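Local coordinates for protein glycerol kinase, putative (Plasmodium falciparum, PDB 2W40) that probably phosphorylates glycerol with ATP, giving sn-glycerol 3-phosphate, as an FGGY-family kinase, at residues C[19-22]-C[23-27]; C[219-222]-C[223-226]; C[244-248]-C[249-253]; C[252-256]-C[257-261]. All coordinates share one frame; numbering follows the deposited sequence.

Interaction 1: residues C[19-22]-C[23-27]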
loop_
_atom_site.group_PDB
_atom_site.type_symbol
_atom_site.label_atom_id
_atom_site.label_comp_id
_atom_site.label_asym_id
_atom_site.label_seq_id
_atom_site.Cartn_x
_atom_site.Cartn_y
_atom_site.Cartn_z
ATOM N N PHE C 19 11.341 -30.972 16.088
ATOM C CA PHE C 19 10.336 -31.491 17.011
ATOM C C PHE C 19 10.750 -32.828 17.463
ATOM O O PHE C 19 11.057 -33.706 16.649
ATOM C CB PHE C 19 8.984 -31.591 16.381
ATOM C CG PHE C 19 8.445 -30.277 15.953
ATOM C CD1 PHE C 19 7.616 -29.568 16.752
ATOM C CD2 PHE C 19 8.760 -29.774 14.725
ATOM C CE1 PHE C 19 7.092 -28.400 16.360
ATOM C CE2 PHE C 19 8.269 -28.607 14.334
ATOM C CZ PHE C 19 7.429 -27.888 15.184
ATOM N N PHE C 20 10.841 -32.981 18.770
ATOM C CA PHE C 20 11.038 -34.317 19.382
ATOM C C PHE C 20 9.696 -34.756 19.949
ATOM O O PHE C 20 9.153 -34.098 20.837
ATOM C CB PHE C 20 12.161 -34.322 20.426
ATOM C CG PHE C 20 13.476 -33.863 19.888
ATOM C CD1 PHE C 20 14.463 -34.748 19.578
ATOM C CD2 PHE C 20 13.721 -32.466 19.640
ATOM C CE1 PHE C 20 15.694 -34.286 19.090
ATOM C CE2 PHE C 20 14.953 -32.020 19.189
ATOM C CZ PHE C 20 15.918 -32.952 18.867
ATOM N N TYR C 21 9.204 -35.840 19.406
ATOM C CA TYR C 21 7.972 -36.452 19.802
ATOM C C TYR C 21 8.218 -37.705 20.633
ATOM O O TYR C 21 9.064 -38.516 20.300
ATOM C CB TYR C 21 7.092 -36.830 18.626
ATOM C CG TYR C 21 6.511 -35.652 17.863
ATOM C CD1 TYR C 21 5.241 -35.212 18.157
ATOM C CD2 TYR C 21 7.121 -35.106 16.746
ATOM C CE1 TYR C 21 4.643 -34.183 17.511
ATOM C CE2 TYR C 21 6.544 -34.038 16.124
ATOM C CZ TYR C 21 5.270 -33.602 16.476
ATOM O OH TYR C 21 4.621 -32.577 15.825
ATOM N N ASP C 22 7.447 -37.835 21.705
ATOM C CA ASP C 22 7.453 -39.111 22.445
ATOM C C ASP C 22 6.590 -40.095 21.601
ATOM O O ASP C 22 6.019 -39.739 20.598
ATOM C CB ASP C 22 6.953 -38.948 23.881
ATOM C CG ASP C 22 5.478 -38.687 24.013
ATOM O OD1 ASP C 22 4.657 -38.889 23.099
ATOM O OD2 ASP C 22 5.135 -38.349 25.192
ATOM N N GLU C 23 6.460 -41.362 22.027
ATOM C CA GLU C 23 5.768 -42.360 21.248
ATOM C C GLU C 23 4.270 -42.322 21.319
ATOM O O GLU C 23 3.602 -43.108 20.654
ATOM C CB GLU C 23 6.354 -43.738 21.537
ATOM C CG GLU C 23 7.850 -43.803 21.230
ATOM C CD GLU C 23 8.537 -45.117 21.450
ATOM O OE1 GLU C 23 8.206 -45.737 22.453
ATOM O OE2 GLU C 23 9.396 -45.521 20.634
ATOM N N GLU C 24 3.722 -41.395 22.129
ATOM C CA GLU C 24 2.310 -41.016 22.120
ATOM C C GLU C 24 2.051 -39.719 21.382
ATOM O O GLU C 24 0.951 -39.195 21.370
ATOM C CB GLU C 24 1.765 -40.997 23.574
ATOM C CG GLU C 24 1.926 -42.390 24.291
ATOM C CD GLU C 24 0.896 -43.474 23.756
ATOM O OE1 GLU C 24 -0.214 -43.086 23.242
ATOM O OE2 GLU C 24 1.201 -44.728 23.850
ATOM N N LEU C 25 3.080 -39.303 20.621
ATOM C CA LEU C 25 2.981 -38.150 19.733
ATOM C C LEU C 25 2.706 -36.840 20.486
ATOM O O LEU C 25 2.208 -35.845 19.908
ATOM C CB LEU C 25 1.984 -38.416 18.600
ATOM C CG LEU C 25 2.354 -39.538 17.661
ATOM C CD1 LEU C 25 1.217 -39.742 16.665
ATOM C CD2 LEU C 25 3.806 -39.299 17.002
ATOM N N ASN C 26 3.205 -36.788 21.699
ATOM C CA ASN C 26 3.353 -35.529 22.452
ATOM C C ASN C 26 4.726 -34.891 22.130
ATOM O O ASN C 26 5.733 -35.588 22.084
ATOM C CB ASN C 26 3.339 -35.769 23.979
ATOM C CG ASN C 26 2.122 -36.518 24.471
ATOM O OD1 ASN C 26 2.243 -37.644 25.082
ATOM N ND2 ASN C 26 0.956 -35.940 24.247
ATOM N N ILE C 27 4.749 -33.586 21.893
ATOM C CA ILE C 27 5.978 -32.898 21.774
ATOM C C ILE C 27 6.691 -32.756 23.101
ATOM O O ILE C 27 6.126 -32.150 24.072
ATOM C CB ILE C 27 5.792 -31.451 21.097
ATOM C CG1 ILE C 27 5.115 -31.614 19.744
ATOM C CG2 ILE C 27 7.118 -30.747 21.018
ATOM C CD1 ILE C 27 4.728 -30.254 19.041
#
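D22 closes this tight turn by reaching across to N26 and E24. Its CG sits between the backbone N and the carbonyl carbon (chi1 71°), which tucks the carboxylate over the turn. From the root outward, CB lies 4.0 Å from N26 O. OD1 then accepts the backbone N-H of N26 (N to OD1, 2.9 Å), met from above the carboxylate plane, and takes a second, weak bond from E24 N. At the other corner of the group, OD2 rests against N26 CB at 3.4 Å. The backbone adds two bonds: D22 N gives a nearly straight one to N26 O (2.9 Å), and L25 N turns back to D22 O (3.0 Å). Further along, Y21 and I27 lie side by side as a non-hydrogen-bonded antiparallel pair, Y21 CE1 3.4 Å from I27 CG1, while I27 CD1 reaches the F19 ring at CD1 (3.7 Å). The Y21 hydroxyl goes on to S445 of helix 443-455, and E23 forms a salt bridge with K77. With L25, the last residue of the type I turn D22-L25, in the left-handed backbone region, this is the geometry of a beta-hairpin whose turn runs into a G1-type bulge, joining strands 15-21 and 27-34.

Interaction 2: residues C[219-222]-C[223-226]; sequences IKSN and CSNF
K220 curls back over the F226 ring and spends its ammonium group on the turn beyond. CG stands anti to the carbonyl carbon (chi1 -60°), and the chain then bends twice, with chi2 and chi3 both -94°. CB already lies 3.6 Å from F226 CE1, and the bends carry CE over one face of the ring, the two side chains sliding past each other in opposite directions. NZ itself is too far from the ring for more than a weak cation-pi attraction; Y181 gives this lysine another aromatic neighbour. The charge is held instead by two bonds: NZ donates to N225 O at 3.0 Å, coming in from above the carbonyl plane, and to S224 OG, also at 3.0 Å. S224 can serve because its OG points anti to the backbone N (chi1 -159°), back toward the lysine. Between these side chains the polypeptide leaves strand 218-220, half of a small two-stranded parallel sheet, turns a corner at S224 and enters strand 225-228, an outermost strand of the six-stranded sheet in the FGGY N-terminal domain. One water spans the bend, donating to S221 OG at 2.8 Å and hydrogen-bonded to S224 OG at 2.7 Å. S221 OG is further hydrogen-bonded to F297 O. The edge of the F226 ring at CZ and CE2 is met by backbone oxygens close to its plane, S221 O lying 3.3 Å from CZ and N222 O 3.9 Å from CE2. The N222 amide turns away from C223-F226 into the protein, where OD1 accepts from K296 N and ND2 donates to C245 O on strand 241-247.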
loop_
_atom_site.group_PDB
_atom_site.type_symbol
_atom_site.label_atom_id
_atom_site.label_comp_id
_atom_site.label_asym_id
_atom_site.label_seq_id
_atom_site.Cartn_x
_atom_site.Cartn_y
_atom_site.Cartn_z
ATOM N N ILE C 219 14.079 -41.954 -6.493
ATOM C CA ILE C 219 12.722 -41.660 -5.941
ATOM C C ILE C 219 12.280 -42.845 -5.024
ATOM O O ILE C 219 12.238 -44.004 -5.466
ATOM C CB ILE C 219 11.659 -41.431 -7.045
ATOM C CG1 ILE C 219 12.093 -40.255 -7.963
ATOM C CG2 ILE C 219 10.233 -41.157 -6.463
ATOM C CD1 ILE C 219 11.243 -40.127 -9.176
ATOM N N LYS C 220 12.085 -42.515 -3.756
ATOM C CA LYS C 220 11.751 -43.491 -2.729
ATOM C C LYS C 220 10.304 -43.346 -2.300
ATOM O O LYS C 220 9.687 -42.334 -2.488
ATOM C CB LYS C 220 12.609 -43.273 -1.484
ATOM C CG LYS C 220 14.145 -43.395 -1.740
ATOM C CD LYS C 220 14.676 -44.673 -1.501
ATOM C CE LYS C 220 15.228 -44.794 -0.103
ATOM N NZ LYS C 220 15.528 -46.263 0.087
ATOM N N SER C 221 9.799 -44.368 -1.641
ATOM C CA SER C 221 8.485 -44.250 -0.968
ATOM C C SER C 221 8.684 -43.397 0.310
ATOM O O SER C 221 9.820 -43.051 0.724
ATOM C CB SER C 221 7.901 -45.663 -0.644
ATOM O OG SER C 221 8.716 -46.278 0.349
ATOM N N ASN C 222 7.591 -42.969 0.903
ATOM C CA ASN C 222 7.656 -42.062 2.038
ATOM C C ASN C 222 8.197 -42.673 3.360
ATOM O O ASN C 222 8.768 -41.963 4.167
ATOM C CB ASN C 222 6.287 -41.399 2.322
ATOM C CG ASN C 222 5.812 -40.507 1.168
ATOM O OD1 ASN C 222 4.786 -40.739 0.524
ATOM N ND2 ASN C 222 6.616 -39.505 0.887
ATOM N N CYS C 223 7.958 -43.976 3.562
ATOM C CA CYS C 223 8.561 -44.723 4.653
ATOM C C CYS C 223 9.665 -45.589 3.988
ATOM O O CYS C 223 9.383 -46.449 3.168
ATOM C CB CYS C 223 7.503 -45.631 5.215
ATOM S SG CYS C 223 6.134 -44.839 6.038
ATOM N N SER C 224 10.915 -45.393 4.355
ATOM C CA SER C 224 12.021 -46.064 3.650
ATOM C C SER C 224 13.314 -45.978 4.440
ATOM O O SER C 224 13.365 -45.315 5.420
ATOM C CB SER C 224 12.153 -45.511 2.197
ATOM O OG SER C 224 12.852 -46.452 1.346
ATOM N N ASN C 225 14.359 -46.663 4.014
ATOM C CA ASN C 225 15.689 -46.515 4.571
ATOM C C ASN C 225 16.382 -45.432 3.769
ATOM O O ASN C 225 16.885 -45.707 2.688
ATOM C CB ASN C 225 16.441 -47.801 4.450
ATOM C CG ASN C 225 17.813 -47.746 5.136
ATOM O OD1 ASN C 225 18.177 -46.710 5.636
ATOM N ND2 ASN C 225 18.535 -48.894 5.221
ATOM N N PHE C 226 16.356 -44.232 4.301
ATOM C CA PHE C 226 17.082 -43.106 3.698
ATOM C C PHE C 226 18.556 -42.997 4.098
ATOM O O PHE C 226 19.295 -42.159 3.546
ATOM C CB PHE C 226 16.348 -41.800 3.957
ATOM C CG PHE C 226 15.013 -41.693 3.293
ATOM C CD1 PHE C 226 14.892 -41.271 1.957
ATOM C CD2 PHE C 226 13.847 -42.071 3.967
ATOM C CE1 PHE C 226 13.630 -41.284 1.340
ATOM C CE2 PHE C 226 12.629 -42.007 3.359
ATOM C CZ PHE C 226 12.510 -41.660 2.069
HETATM O O HOH W 1 10.786 -48.164 0.875
#

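Interaction 3: residues C[244-248]-C[249-253]; sequences GCIGD and QQSAC. With GOL (glycerol), chain B.
I246 and Q250 cross at a slant where the strand gives way to the helix, I246 CG1 meeting Q250 CB at 3.8 Å. The isoleucine puts CG1 anti to its N (chi1 -171°), and that turns the other branch, CG2, onto S251, with I246 CG2 3.4 Å from S251 CB, a tight contact. After G247, the N-cap, helical bonding starts at once: S251 N bonds G247 O (2.8 Å) and A252 N bonds D248 O. D248 and Q249 carry their polar ends the other way, to bound glycerol. The carboxylate spans the ligand, OD1 accepting from glycerol O2 and OD2 from glycerol O1, both at 2.5 Å. Q249, bent at chi2 (-46°), brings its amide round beside it, and NE2 donates to glycerol O1 at 3.2 Å, so that D248 and Q249 both bond glycerol O1. R85 N, E86 and Y137 complete the polyol pocket. The Q250 amide is occupied by I293 O and R85, and S251 OG by T444 O. Strand 241-247 runs beside strand 74-83 and delivers the start of helix 248-255 to the glycerol, with helix 443-455 packed on I246, S251 and A252, and strands 264-268 and 272-279 against Q249 and C253.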
loop_
_atom_site.group_PDB
_atom_site.type_symbol
_atom_site.label_atom_id
_atom_site.label_comp_id
_atom_site.label_asym_id
_atom_site.label_seq_id
_atom_site.Cartn_x
_atom_site.Cartn_y
_atom_site.Cartn_z
ATOM N N GLY C 244 11.666 -41.556 7.348
ATOM C CA GLY C 244 10.542 -41.004 6.660
ATOM C C GLY C 244 10.877 -39.699 6.019
ATOM O O GLY C 244 11.671 -38.956 6.525
ATOM N N CYS C 245 10.291 -39.454 4.852
ATOM C CA CYS C 245 10.491 -38.242 4.100
ATOM C C CYS C 245 9.343 -37.927 3.235
ATOM O O CYS C 245 8.864 -38.786 2.518
ATOM C CB CYS C 245 11.683 -38.451 3.226
ATOM S SG CYS C 245 12.307 -36.952 2.325
ATOM N N ILE C 246 8.876 -36.697 3.296
ATOM C CA ILE C 246 7.651 -36.267 2.580
ATOM C C ILE C 246 7.675 -34.729 2.438
ATOM O O ILE C 246 8.193 -34.050 3.339
ATOM C CB ILE C 246 6.378 -36.784 3.330
ATOM C CG1 ILE C 246 5.140 -36.545 2.529
ATOM C CG2 ILE C 246 6.340 -36.144 4.766
ATOM C CD1 ILE C 246 3.918 -37.447 2.913
ATOM N N GLY C 247 7.098 -34.206 1.349
ATOM C CA GLY C 247 6.867 -32.798 1.174
ATOM C C GLY C 247 5.917 -32.241 2.279
ATOM O O GLY C 247 5.058 -32.948 2.791
ATOM N N ASP C 248 6.174 -31.000 2.718
ATOM C CA ASP C 248 5.483 -30.430 3.852
ATOM C C ASP C 248 3.990 -30.475 3.774
ATOM O O ASP C 248 3.333 -30.919 4.785
ATOM C CB ASP C 248 6.053 -29.095 4.348
ATOM C CG ASP C 248 5.980 -27.924 3.321
ATOM O OD1 ASP C 248 5.422 -28.093 2.234
ATOM O OD2 ASP C 248 6.528 -26.829 3.650
ATOM N N GLN C 249 3.426 -30.097 2.629
ATOM C CA GLN C 249 1.931 -29.972 2.584
ATOM C C GLN C 249 1.303 -31.409 2.600
ATOM O O GLN C 249 0.200 -31.621 3.136
ATOM C CB GLN C 249 1.489 -29.144 1.441
ATOM C CG GLN C 249 1.976 -27.682 1.522
ATOM C CD GLN C 249 1.776 -27.072 2.920
ATOM O OE1 GLN C 249 0.638 -27.223 3.459
ATOM N NE2 GLN C 249 2.833 -26.518 3.558
ATOM N N GLN C 250 1.940 -32.381 1.921
ATOM C CA GLN C 250 1.548 -33.786 2.019
ATOM C C GLN C 250 1.759 -34.322 3.436
ATOM O O GLN C 250 0.910 -35.087 3.974
ATOM C CB GLN C 250 2.329 -34.593 0.961
ATOM C CG GLN C 250 1.807 -34.403 -0.423
ATOM C CD GLN C 250 2.554 -33.402 -1.274
ATOM O OE1 GLN C 250 3.164 -32.464 -0.718
ATOM N NE2 GLN C 250 2.414 -33.514 -2.667
ATOM N N SER C 251 2.806 -33.876 4.098
ATOM C CA SER C 251 3.049 -34.234 5.537
ATOM C C SER C 251 1.839 -33.842 6.381
ATOM O O SER C 251 1.381 -34.609 7.228
ATOM C CB SER C 251 4.354 -33.678 6.083
ATOM O OG SER C 251 4.766 -34.368 7.222
ATOM N N ALA C 252 1.305 -32.660 6.152
ATOM C CA ALA C 252 0.158 -32.169 6.862
ATOM C C ALA C 252 -1.105 -33.002 6.602
ATOM O O ALA C 252 -2.001 -33.134 7.499
ATOM C CB ALA C 252 -0.067 -30.703 6.454
ATOM N N CYS C 253 -1.264 -33.574 5.413
ATOM C CA CYS C 253 -2.302 -34.591 5.090
ATOM C C CYS C 253 -2.198 -35.823 5.972
ATOM O O CYS C 253 -3.201 -36.291 6.500
ATOM C CB CYS C 253 -2.251 -35.052 3.653
ATOM S SG CYS C 253 -2.562 -33.736 2.444
HETATM C C1 GOL B . 5.779 -24.404 1.259
HETATM O O1 GOL B . 5.340 -24.853 2.561
HETATM C C2 GOL B . 5.252 -25.326 0.261
HETATM O O2 GOL B . 5.906 -26.582 0.287
HETATM C C3 GOL B . 5.403 -24.689 -1.157
HETATM O O3 GOL B . 4.774 -25.456 -2.131
#

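Interaction 4: residues C[252-256]-C[257-261]; sequences ACIGQ and AIFDE
C253 and I254 offer their carbonyl oxygens to the amides of A257 and I258, where the chain leaves the helix. I258 N reaches C253 O at 3.1 Å in a fairly straight bond (161°), and A257 N bonds I254 O at 3.0 Å from well above the carbonyl plane. With A257 at positive phi (54°), this pair of bonds makes a Schellman motif, terminating helix 248-255. I258 then centres an inverse gamma turn, the N of F259 bonding weakly back to A257 O, and the chain heads away from the helix.

The side chains fill in around this end. I258 has CG1 between its backbone N and carbonyl carbon (chi1 71°), which lays that branch along C253: CG1 lies 3.8 Å from C253 CB, and CD1 the same distance from C253 SG. Its other branch, CG2, rests on Q256 CB at 4.0 Å. F259 folds back across the motif instead. One face of its ring covers the A257 carbonyl carbon, offset toward the rim, while CZ approaches I254 O at 3.6 Å. At the ring edge, in its plane, lies CG2 of I254, the two side chains crossing at about a right angle. I254 is modelled in two conformers, so its side-chain contacts are less certain.

Around the motif, I254, in the conformer described, backs onto V450 and L451 of helix 443-455, A257 and F259 meet helix 466-469 through L469 and K466, and C253 and I258 lie on K265 of strand 264-268, the next strand in the chain; N277 of strand 272-279 bonds I258 O.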
loop_
_atom_site.group_PDB
_atom_site.type_symbol
_atom_site.label_atom_id
_atom_site.label_comp_id
_atom_site.label_asym_id
_atom_site.label_seq_id
_atom_site.Cartn_x
_atom_site.Cartn_y
_atom_site.Cartn_z
ATOM N N ALA C 252 1.305 -32.660 6.152
ATOM C CA ALA C 252 0.158 -32.169 6.862
ATOM C C ALA C 252 -1.105 -33.002 6.602
ATOM O O ALA C 252 -2.001 -33.134 7.499
ATOM C CB ALA C 252 -0.067 -30.703 6.454
ATOM N N CYS C 253 -1.264 -33.574 5.413
ATOM C CA CYS C 253 -2.302 -34.591 5.090
ATOM C C CYS C 253 -2.198 -35.823 5.972
ATOM O O CYS C 253 -3.201 -36.291 6.500
ATOM C CB CYS C 253 -2.251 -35.052 3.653
ATOM S SG CYS C 253 -2.562 -33.736 2.444
ATOM N N ILE C 254 -0.966 -36.262 6.238
ATOM C CA ILE C 254 -0.820 -37.426 7.102
ATOM C C ILE C 254 -1.096 -37.009 8.556
ATOM O O ILE C 254 -1.809 -37.744 9.261
ATOM C CB ILE C 254 0.533 -38.117 6.912
ATOM C CG1 ILE C 254 0.689 -38.648 5.489
ATOM C CG2 ILE C 254 0.694 -39.338 7.845
ATOM C CD1 ILE C 254 2.073 -39.274 5.258
ATOM N N GLY C 255 -0.576 -35.887 8.988
ATOM C CA GLY C 255 -0.888 -35.357 10.322
ATOM C C GLY C 255 -2.336 -35.018 10.618
ATOM O O GLY C 255 -2.724 -35.012 11.807
ATOM N N GLN C 256 -3.112 -34.761 9.564
ATOM C CA GLN C 256 -4.552 -34.443 9.733
ATOM C C GLN C 256 -5.358 -35.778 9.528
ATOM O O GLN C 256 -6.612 -35.750 9.537
ATOM C CB GLN C 256 -4.974 -33.435 8.712
ATOM C CG GLN C 256 -4.571 -32.006 8.889
ATOM C CD GLN C 256 -5.537 -31.238 9.769
ATOM O OE1 GLN C 256 -5.597 -30.023 9.717
ATOM N NE2 GLN C 256 -6.214 -31.925 10.588
ATOM N N ALA C 257 -4.696 -36.873 9.193
ATOM C CA ALA C 257 -5.319 -38.205 8.848
ATOM C C ALA C 257 -6.365 -38.123 7.730
ATOM O O ALA C 257 -7.395 -38.763 7.834
ATOM C CB ALA C 257 -5.990 -38.894 10.081
ATOM N N ILE C 258 -6.091 -37.329 6.684
ATOM C CA ILE C 258 -6.992 -37.235 5.560
ATOM C C ILE C 258 -6.586 -38.346 4.567
ATOM O O ILE C 258 -6.000 -38.207 3.472
ATOM C CB ILE C 258 -7.165 -35.807 5.032
ATOM C CG1 ILE C 258 -5.927 -35.422 4.371
ATOM C CG2 ILE C 258 -7.718 -34.736 6.159
ATOM C CD1 ILE C 258 -6.257 -34.394 3.159
ATOM N N PHE C 259 -6.931 -39.563 4.957
ATOM C CA PHE C 259 -6.555 -40.762 4.247
ATOM C C PHE C 259 -7.618 -41.326 3.357
ATOM O O PHE C 259 -7.316 -42.262 2.582
ATOM C CB PHE C 259 -6.175 -41.878 5.275
ATOM C CG PHE C 259 -5.030 -41.536 6.182
ATOM C CD1 PHE C 259 -3.826 -41.125 5.645
ATOM C CD2 PHE C 259 -5.141 -41.556 7.554
ATOM C CE1 PHE C 259 -2.738 -40.886 6.495
ATOM C CE2 PHE C 259 -4.084 -41.262 8.393
ATOM C CZ PHE C 259 -2.907 -40.880 7.871
ATOM N N ASP C 260 -8.873 -40.870 3.508
ATOM C CA ASP C 260 -9.948 -41.385 2.660
ATOM C C ASP C 260 -10.220 -40.468 1.500
ATOM O O ASP C 260 -10.153 -39.237 1.610
ATOM C CB ASP C 260 -11.269 -41.531 3.412
ATOM C CG ASP C 260 -11.223 -42.543 4.574
ATOM O OD1 ASP C 260 -10.459 -43.500 4.499
ATOM O OD2 ASP C 260 -11.981 -42.341 5.568
ATOM N N GLU C 261 -10.584 -41.077 0.382
ATOM C CA GLU C 261 -11.023 -40.329 -0.767
ATOM C C GLU C 261 -12.090 -39.283 -0.380
ATOM O O GLU C 261 -13.084 -39.579 0.377
ATOM C CB GLU C 261 -11.526 -41.339 -1.799
ATOM C CG GLU C 261 -11.762 -40.826 -3.117
ATOM C CD GLU C 261 -12.130 -41.934 -4.055
ATOM O OE1 GLU C 261 -11.858 -43.186 -3.790
ATOM O OE2 GLU C 261 -12.687 -41.545 -5.102
#

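Overall arrangement
From the N terminus, interaction 1 comes first, closing the hairpin between strands 15-21 and 27-34 at one margin of the six-stranded sheet. Much later in sequence, interaction 2 closes the bend that brings the chain into strand 225-228 at the sheet's other margin, its centre about 22 Å from that of interaction 1. The next strand, 241-247, pairs with 225-228, so interactions 2 and 3 touch, through F226 against C245 among others. Interaction 3 starts helix 248-255 and interaction 4 ends it; they share A252 and C253. No contact encloses another: interactions 1, 2 and 3 follow in series, and interaction 4 begins on the stretch where interaction 3 ends, leading toward strand 264-268 of the second, seven-stranded sheet.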